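Local coordinates for telomerase reverse transcriptase (Takifugu rubripes, PDB 4LMO), which copies a template within its RNA component to add telomeric repeats to chromosome ends, this chain being its RNA-binding domain, at residues Met170-Leu181 against Leu194-Leu205. Residues are numbered along the deposited sequence; the frame is centred on the assembly and turned at random.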
ATOM      1  N   MET A 170     -14.257  -1.877   9.144  1.00 37.82           N
ATOM      2  CA  MET A 170     -15.550  -1.667   8.489  1.00 38.23           C
ATOM      3  C   MET A 170     -16.582  -0.990   9.392  1.00 38.45           C
ATOM      4  O   MET A 170     -17.673  -0.643   8.936  1.00 38.28           O
ATOM      5  CB  MET A 170     -16.122  -3.005   8.005  1.00 39.02           C
ATOM      6  CG  MET A 170     -15.347  -3.681   6.885  1.00 39.13           C
ATOM      7  SD  MET A 170     -15.777  -3.081   5.240  1.00 40.45           S
ATOM      8  CE  MET A 170     -17.525  -3.469   5.153  1.00 40.03           C
ATOM      9  N   TRP A 171     -16.242  -0.815  10.666  1.00 38.35           N
ATOM     10  CA  TRP A 171     -17.200  -0.325  11.656  1.00 38.83           C
ATOM     11  C   TRP A 171     -17.742   1.035  11.326  1.00 38.61           C
ATOM     12  O   TRP A 171     -16.990   2.007  11.210  1.00 38.24           O
ATOM     13  CB  TRP A 171     -16.600  -0.346  13.058  1.00 39.45           C
ATOM     14  CG  TRP A 171     -17.612  -0.082  14.150  1.00 40.92           C
ATOM     15  CD1 TRP A 171     -18.903  -0.599  14.255  1.00 41.75           C
ATOM     16  CD2 TRP A 171     -17.442   0.760  15.345  1.00 41.86           C
ATOM     17  NE1 TRP A 171     -19.525  -0.140  15.389  1.00 43.19           N
ATOM     18  CE2 TRP A 171     -18.706   0.675  16.089  1.00 43.04           C
ATOM     19  CE3 TRP A 171     -16.409   1.544  15.854  1.00 41.74           C
ATOM     20  CZ2 TRP A 171     -18.905   1.356  17.283  1.00 44.03           C
ATOM     21  CZ3 TRP A 171     -16.624   2.226  17.060  1.00 42.84           C
ATOM     22  CH2 TRP A 171     -17.842   2.133  17.755  1.00 43.92           C
ATOM     23  N   LYS A 172     -19.064   1.091  11.164  1.00 38.72           N
ATOM     24  CA  LYS A 172     -19.807   2.316  10.831  1.00 39.74           C
ATOM     25  C   LYS A 172     -19.584   2.823   9.404  1.00 38.76           C
ATOM     26  O   LYS A 172     -20.044   3.912   9.058  1.00 39.66           O
ATOM     27  CB  LYS A 172     -19.558   3.437  11.852  1.00 40.64           C
ATOM     28  CG  LYS A 172     -20.256   3.238  13.188  1.00 42.11           C
ATOM     29  CD  LYS A 172     -19.976   4.392  14.143  1.00 43.23           C
ATOM     30  CE  LYS A 172     -18.546   4.365  14.660  1.00 43.12           C
ATOM     31  NZ  LYS A 172     -18.299   5.447  15.653  1.00 44.54           N
ATOM     32  N   ILE A 173     -18.879   2.044   8.587  1.00 37.74           N
ATOM     33  CA  ILE A 173     -18.798   2.320   7.154  1.00 37.37           C
ATOM     34  C   ILE A 173     -20.179   2.076   6.553  1.00 37.76           C
ATOM     35  O   ILE A 173     -20.819   1.061   6.841  1.00 38.25           O
ATOM     36  CB  ILE A 173     -17.731   1.442   6.448  1.00 36.22           C
ATOM     37  CG1 ILE A 173     -16.310   1.829   6.896  1.00 35.81           C
ATOM     38  CG2 ILE A 173     -17.871   1.505   4.929  1.00 35.74           C
ATOM     39  CD1 ILE A 173     -15.780   3.141   6.345  1.00 35.57           C
ATOM     40  N   LYS A 174     -20.649   3.026   5.749  1.00 38.25           N
ATOM     41  CA  LYS A 174     -21.927   2.889   5.067  1.00 38.55           C
ATOM     42  C   LYS A 174     -21.714   2.172   3.738  1.00 37.83           C
ATOM     43  O   LYS A 174     -21.293   2.782   2.752  1.00 38.24           O
ATOM     44  CB  LYS A 174     -22.582   4.256   4.854  1.00 39.74           C
ATOM     45  CG  LYS A 174     -22.978   4.984   6.130  1.00 41.16           C
ATOM     46  CD  LYS A 174     -23.363   6.427   5.833  1.00 42.16           C
ATOM     47  CE  LYS A 174     -23.612   7.225   7.104  1.00 43.30           C
ATOM     48  NZ  LYS A 174     -24.974   7.003   7.663  1.00 44.39           N
ATOM     49  N   VAL A 175     -22.002   0.873   3.732  1.00 37.24           N
ATOM     50  CA  VAL A 175     -21.797   0.010   2.563  1.00 36.69           C
ATOM     51  C   VAL A 175     -22.533   0.528   1.323  1.00 36.90           C
ATOM     52  O   VAL A 175     -21.972   0.554   0.221  1.00 36.28           O
ATOM     53  CB  VAL A 175     -22.209  -1.453   2.866  1.00 36.83           C
ATOM     54  CG1 VAL A 175     -22.078  -2.339   1.632  1.00 36.53           C
ATOM     55  CG2 VAL A 175     -21.371  -2.019   4.005  1.00 36.52           C
ATOM     56  N   ASN A 176     -23.775   0.965   1.519  1.00 37.57           N
ATOM     57  CA  ASN A 176     -24.639   1.371   0.411  1.00 37.99           C
ATOM     58  C   ASN A 176     -24.279   2.707  -0.248  1.00 38.40           C
ATOM     59  O   ASN A 176     -24.815   3.035  -1.308  1.00 39.38           O
ATOM     60  CB  ASN A 176     -26.113   1.320   0.827  1.00 38.61           C
ATOM     61  CG  ASN A 176     -26.617  -0.105   1.018  1.00 38.91           C
ATOM     62  OD1 ASN A 176     -26.077  -1.058   0.447  1.00 38.05           O
ATOM     63  ND2 ASN A 176     -27.667  -0.255   1.818  1.00 39.38           N
ATOM     64  N   ASN A 177     -23.373   3.465   0.373  1.00 37.99           N
ATOM     65  CA  ASN A 177     -22.809   4.665  -0.244  1.00 37.92           C
ATOM     66  C   ASN A 177     -22.002   4.334  -1.498  1.00 37.57           C
ATOM     67  O   ASN A 177     -21.875   5.159  -2.403  1.00 38.46           O
ATOM     68  CB  ASN A 177     -21.917   5.423   0.747  1.00 38.31           C
ATOM     69  CG  ASN A 177     -22.709   6.152   1.820  1.00 39.01           C
ATOM     70  OD1 ASN A 177     -23.940   6.161   1.815  1.00 39.52           O
ATOM     71  ND2 ASN A 177     -21.997   6.770   2.753  1.00 38.85           N
ATOM     72  N   CYS A 178     -21.462   3.120  -1.540  1.00 36.67           N
ATOM     73  CA  CYS A 178     -20.638   2.667  -2.651  1.00 36.09           C
ATOM     74  C   CYS A 178     -21.502   2.082  -3.763  1.00 36.81           C
ATOM     75  O   CYS A 178     -21.935   0.925  -3.685  1.00 36.51           O
ATOM     76  CB  CYS A 178     -19.620   1.631  -2.167  1.00 34.92           C
ATOM     77  SG  CYS A 178     -18.726   2.100  -0.670  1.00 33.18           S
ATOM     78  N   ASP A 179     -21.748   2.891  -4.793  1.00 37.60           N
ATOM     79  CA  ASP A 179     -22.531   2.477  -5.959  1.00 37.77           C
ATOM     80  C   ASP A 179     -21.823   1.388  -6.763  1.00 37.14           C
ATOM     81  O   ASP A 179     -22.477   0.536  -7.375  1.00 37.36           O
ATOM     82  CB  ASP A 179     -22.813   3.676  -6.875  1.00 39.06           C
ATOM     83  CG  ASP A 179     -23.990   4.525  -6.405  1.00 40.10           C
ATOM     84  OD1 ASP A 179     -24.401   4.425  -5.230  1.00 40.29           O
ATOM     85  OD2 ASP A 179     -24.506   5.310  -7.230  1.00 41.51           O
ATOM     86  N   TRP A 180     -20.491   1.420  -6.750  1.00 35.60           N
ATOM     87  CA  TRP A 180     -19.666   0.512  -7.551  1.00 34.70           C
ATOM     88  C   TRP A 180     -19.775  -0.937  -7.146  1.00 34.83           C
ATOM     89  O   TRP A 180     -19.294  -1.820  -7.859  1.00 34.49           O
ATOM     90  CB  TRP A 180     -18.210   0.966  -7.546  1.00 33.17           C
ATOM     91  CG  TRP A 180     -17.523   0.850  -6.204  1.00 31.95           C
ATOM     92  CD1 TRP A 180     -17.496   1.788  -5.178  1.00 31.49           C
ATOM     93  CD2 TRP A 180     -16.724  -0.279  -5.706  1.00 30.99           C
ATOM     94  NE1 TRP A 180     -16.762   1.331  -4.115  1.00 30.80           N
ATOM     95  CE2 TRP A 180     -16.272   0.101  -4.363  1.00 30.54           C
ATOM     96  CE3 TRP A 180     -16.354  -1.521  -6.216  1.00 30.64           C
ATOM     97  CZ2 TRP A 180     -15.484  -0.738  -3.587  1.00 29.78           C
ATOM     98  CZ3 TRP A 180     -15.558  -2.359  -5.423  1.00 29.82           C
ATOM     99  CH2 TRP A 180     -15.135  -1.974  -4.141  1.00 29.49           C
ATOM    100  N   LEU A 181     -20.408  -1.187  -6.001  1.00 35.43           N
ATOM    101  CA  LEU A 181     -20.645  -2.544  -5.514  1.00 36.34           C
ATOM    102  C   LEU A 181     -21.912  -3.147  -6.112  1.00 38.06           C
ATOM    103  O   LEU A 181     -22.096  -4.368  -6.095  1.00 38.93           O
ATOM    104  CB  LEU A 181     -20.783  -2.546  -3.986  1.00 35.86           C
ATOM    105  CG  LEU A 181     -19.616  -2.135  -3.085  1.00 35.25           C
ATOM    106  CD1 LEU A 181     -20.092  -2.013  -1.645  1.00 34.85           C
ATOM    107  CD2 LEU A 181     -18.469  -3.129  -3.183  1.00 34.45           C
ATOM    108  N   LEU A 194     -27.055  -7.385   0.514  1.00 41.61           N
ATOM    109  CA  LEU A 194     -26.311  -6.526   1.437  1.00 40.65           C
ATOM    110  C   LEU A 194     -25.068  -7.239   1.969  1.00 39.36           C
ATOM    111  O   LEU A 194     -23.993  -6.647   2.043  1.00 38.66           O
ATOM    112  CB  LEU A 194     -27.201  -6.054   2.594  1.00 41.16           C
ATOM    113  CG  LEU A 194     -26.573  -5.173   3.684  1.00 41.29           C
ATOM    114  CD1 LEU A 194     -25.967  -3.895   3.115  1.00 41.05           C
ATOM    115  CD2 LEU A 194     -27.588  -4.845   4.768  1.00 41.98           C
ATOM    116  N   SER A 195     -25.236  -8.512   2.324  1.00 39.19           N
ATOM    117  CA  SER A 195     -24.147  -9.370   2.794  1.00 38.06           C
ATOM    118  C   SER A 195     -23.048  -9.534   1.741  1.00 36.65           C
ATOM    119  O   SER A 195     -21.860  -9.539   2.069  1.00 36.29           O
ATOM    120  CB  SER A 195     -24.701 -10.737   3.209  1.00 38.39           C
ATOM    121  OG  SER A 195     -23.667 -11.691   3.387  1.00 39.36           O
ATOM    122  N   TYR A 196     -23.453  -9.668   0.483  1.00 35.93           N
ATOM    123  CA  TYR A 196     -22.511  -9.809  -0.624  1.00 34.99           C
ATOM    124  C   TYR A 196     -21.816  -8.485  -0.950  1.00 34.16           C
ATOM    125  O   TYR A 196     -20.635  -8.470  -1.304  1.00 33.29           O
ATOM    126  CB  TYR A 196     -23.219 -10.372  -1.858  1.00 35.27           C
ATOM    127  CG  TYR A 196     -22.290 -10.805  -2.971  1.00 35.44           C
ATOM    128  CD1 TYR A 196     -21.255 -11.713  -2.732  1.00 35.29           C
ATOM    129  CD2 TYR A 196     -22.459 -10.324  -4.270  1.00 35.43           C
ATOM    130  CE1 TYR A 196     -20.405 -12.115  -3.753  1.00 35.21           C
ATOM    131  CE2 TYR A 196     -21.616 -10.723  -5.296  1.00 35.23           C
ATOM    132  CZ  TYR A 196     -20.593 -11.614  -5.033  1.00 35.25           C
ATOM    133  OH  TYR A 196     -19.759 -12.009  -6.053  1.00 35.60           O
ATOM    134  N   ARG A 197     -22.557  -7.385  -0.826  1.00 34.32           N
ATOM    135  CA  ARG A 197     -21.993  -6.041  -0.965  1.00 33.90           C
ATOM    136  C   ARG A 197     -20.959  -5.758   0.131  1.00 33.04           C
ATOM    137  O   ARG A 197     -19.892  -5.205  -0.145  1.00 32.38           O
ATOM    138  CB  ARG A 197     -23.109  -4.984  -0.990  1.00 34.77           C
ATOM    139  CG  ARG A 197     -23.438  -4.492  -2.395  1.00 35.32           C
ATOM    140  CD  ARG A 197     -24.926  -4.497  -2.724  1.00 36.33           C
ATOM    141  NE  ARG A 197     -25.637  -3.295  -2.287  1.00 37.26           N
ATOM    142  CZ  ARG A 197     -26.750  -2.823  -2.850  1.00 37.87           C
ATOM    143  NH1 ARG A 197     -27.292  -3.432  -3.898  1.00 37.75           N
ATOM    144  NH2 ARG A 197     -27.317  -1.724  -2.371  1.00 38.30           N
ATOM    145  N   THR A 198     -21.273  -6.176   1.359  1.00 32.42           N
ATOM    146  CA  THR A 198     -20.368  -6.052   2.505  1.00 31.99           C
ATOM    147  C   THR A 198     -19.099  -6.897   2.307  1.00 31.16           C
ATOM    148  O   THR A 198     -17.991  -6.454   2.627  1.00 30.53           O
ATOM    149  CB  THR A 198     -21.073  -6.461   3.822  1.00 32.59           C
ATOM    150  OG1 THR A 198     -22.346  -5.810   3.914  1.00 33.03           O
ATOM    151  CG2 THR A 198     -20.239  -6.081   5.037  1.00 32.54           C
ATOM    152  N   GLN A 199     -19.280  -8.105   1.776  1.00 30.91           N
ATOM    153  CA  GLN A 199     -18.187  -9.032   1.477  1.00 30.33           C
ATOM    154  C   GLN A 199     -17.177  -8.433   0.489  1.00 29.64           C
ATOM    155  O   GLN A 199     -15.966  -8.487   0.725  1.00 29.08           O
ATOM    156  CB  GLN A 199     -18.763 -10.348   0.939  1.00 31.22           C
ATOM    157  CG  GLN A 199     -17.742 -11.430   0.611  1.00 31.75           C
ATOM    158  CD  GLN A 199     -18.394 -12.690   0.068  1.00 32.99           C
ATOM    159  OE1 GLN A 199     -19.207 -13.324   0.745  1.00 34.01           O
ATOM    160  NE2 GLN A 199     -18.038 -13.062  -1.159  1.00 32.73           N
ATOM    161  N   ILE A 200     -17.682  -7.861  -0.606  1.00 28.92           N
ATOM    162  CA  ILE A 200     -16.824  -7.252  -1.628  1.00 28.20           C
ATOM    163  C   ILE A 200     -16.075  -6.045  -1.061  1.00 27.91           C
ATOM    164  O   ILE A 200     -14.858  -5.932  -1.231  1.00 27.60           O
ATOM    165  CB  ILE A 200     -17.615  -6.843  -2.896  1.00 28.20           C
ATOM    166  CG1 ILE A 200     -18.296  -8.056  -3.532  1.00 28.45           C
ATOM    167  CG2 ILE A 200     -16.694  -6.194  -3.919  1.00 28.08           C
ATOM    168  CD1 ILE A 200     -19.415  -7.704  -4.487  1.00 28.49           C
ATOM    169  N   LEU A 201     -16.800  -5.158  -0.382  1.00 27.94           N
ATOM    170  CA  LEU A 201     -16.203  -3.965   0.214  1.00 28.02           C
ATOM    171  C   LEU A 201     -15.171  -4.319   1.284  1.00 27.98           C
ATOM    172  O   LEU A 201     -14.161  -3.627   1.431  1.00 28.59           O
ATOM    173  CB  LEU A 201     -17.278  -3.040   0.795  1.00 28.70           C
ATOM    174  CG  LEU A 201     -16.811  -1.694   1.370  1.00 28.79           C
ATOM    175  CD1 LEU A 201     -16.307  -0.754   0.282  1.00 28.61           C
ATOM    176  CD2 LEU A 201     -17.926  -1.038   2.163  1.00 29.50           C
ATOM    177  N   GLY A 202     -15.436  -5.392   2.028  1.00 27.59           N
ATOM    178  CA  GLY A 202     -14.474  -5.926   2.982  1.00 26.91           C
ATOM    179  C   GLY A 202     -13.159  -6.242   2.298  1.00 26.48           C
ATOM    180  O   GLY A 202     -12.106  -5.757   2.717  1.00 26.72           O
ATOM    181  N   GLN A 203     -13.224  -7.038   1.231  1.00 25.81           N
ATOM    182  CA  GLN A 203     -12.042  -7.396   0.445  1.00 25.21           C
ATOM    183  C   GLN A 203     -11.237  -6.174   0.008  1.00 25.18           C
ATOM    184  O   GLN A 203     -10.011  -6.170   0.101  1.00 25.21           O
ATOM    185  CB  GLN A 203     -12.439  -8.185  -0.800  1.00 25.19           C
ATOM    186  CG  GLN A 203     -12.746  -9.654  -0.574  1.00 25.19           C
ATOM    187  CD  GLN A 203     -13.260 -10.317  -1.840  1.00 25.23           C
ATOM    188  OE1 GLN A 203     -14.315  -9.953  -2.361  1.00 25.04           O
ATOM    189  NE2 GLN A 203     -12.510 -11.289  -2.344  1.00 25.44           N
ATOM    190  N   PHE A 204     -11.935  -5.147  -0.471  1.00 25.34           N
ATOM    191  CA  PHE A 204     -11.286  -3.946  -0.986  1.00 25.63           C
ATOM    192  C   PHE A 204     -10.651  -3.120   0.132  1.00 25.79           C
ATOM    193  O   PHE A 204      -9.472  -2.775   0.057  1.00 25.89           O
ATOM    194  CB  PHE A 204     -12.267  -3.103  -1.811  1.00 25.66           C
ATOM    195  CG  PHE A 204     -11.746  -1.735  -2.167  1.00 25.57           C
ATOM    196  CD1 PHE A 204     -10.767  -1.576  -3.144  1.00 25.57           C
ATOM    197  CD2 PHE A 204     -12.242  -0.604  -1.529  1.00 25.41           C
ATOM    198  CE1 PHE A 204     -10.288  -0.315  -3.473  1.00 25.82           C
ATOM    199  CE2 PHE A 204     -11.769   0.658  -1.852  1.00 25.95           C
ATOM    200  CZ  PHE A 204     -10.791   0.804  -2.827  1.00 25.98           C
ATOM    201  N   LEU A 205     -11.435  -2.807   1.160  1.00 26.16           N
ATOM    202  CA  LEU A 205     -10.931  -2.057   2.311  1.00 26.48           C
ATOM    203  C   LEU A 205      -9.775  -2.781   3.005  1.00 26.25           C
ATOM    204  O   LEU A 205      -8.795  -2.148   3.405  1.00 26.10           O
ATOM    205  CB  LEU A 205     -12.067  -1.746   3.296  1.00 26.80           C
ATOM    206  CG  LEU A 205     -12.724  -0.354   3.259  1.00 27.42           C
ATOM    207  CD1 LEU A 205     -12.954   0.178   1.853  1.00 27.14           C
ATOM    208  CD2 LEU A 205     -14.026  -0.336   4.049  1.00 27.70           C
TER
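Loop 170-181 packs on helix 191-220 in a largely apolar loop-on-helix contact centred on Leu201, in the telomerase RNA-binding domain. The loop leaves helix 166-169 through a type II beta turn, passes two short 3-10 segments and lies across the helix that follows it in the chain, a worked example of an irregular connection packed by its side chains against the helix it leads into. Leu201, its CG anti to the backbone N (chi1 -176°), divides its two methyls between loop partners. CD2 meets Ile173 CG2 at 3.8 Å, with Val175 CG2 and Met170 CE close by, while CD1 touches both Cys178 SG and Trp180 CZ2. Met170, bent at chi2 and chi3, carries its sulfur over the helix, where SD passes Gly202 CA at 3.9 Å. Further along the loop, Leu181 CD1 rests on the carbonyl oxygen of Arg197 and CD2 packs against Ile200 CG2 at 3.6 Å. Trp180 directs the edge of its six-membered ring at the face of Phe204, a T-shaped pair with planes at 74°; the indole NE1 bonds to Leu138 O, and the side chain of Phe48, on helix 40-48, touches both residues. Much of the loop and the start of the helix fall in a region that, by similarity, interacts with the RNA template. Toward the N-terminal end of the helix segment the contact turns polar: Arg197 runs past Leu181 CB and reaches Asn176. A leucine in place of Arg197 would probably leave Asn176 OD1 without this donor and the Asn176 amide freer to turn. The bond from Arg197 NH2 to Asn176 OD1 is 3.1 Å long, and the oxygen lies near the guanidinium plane although the donor stands well above the amide plane.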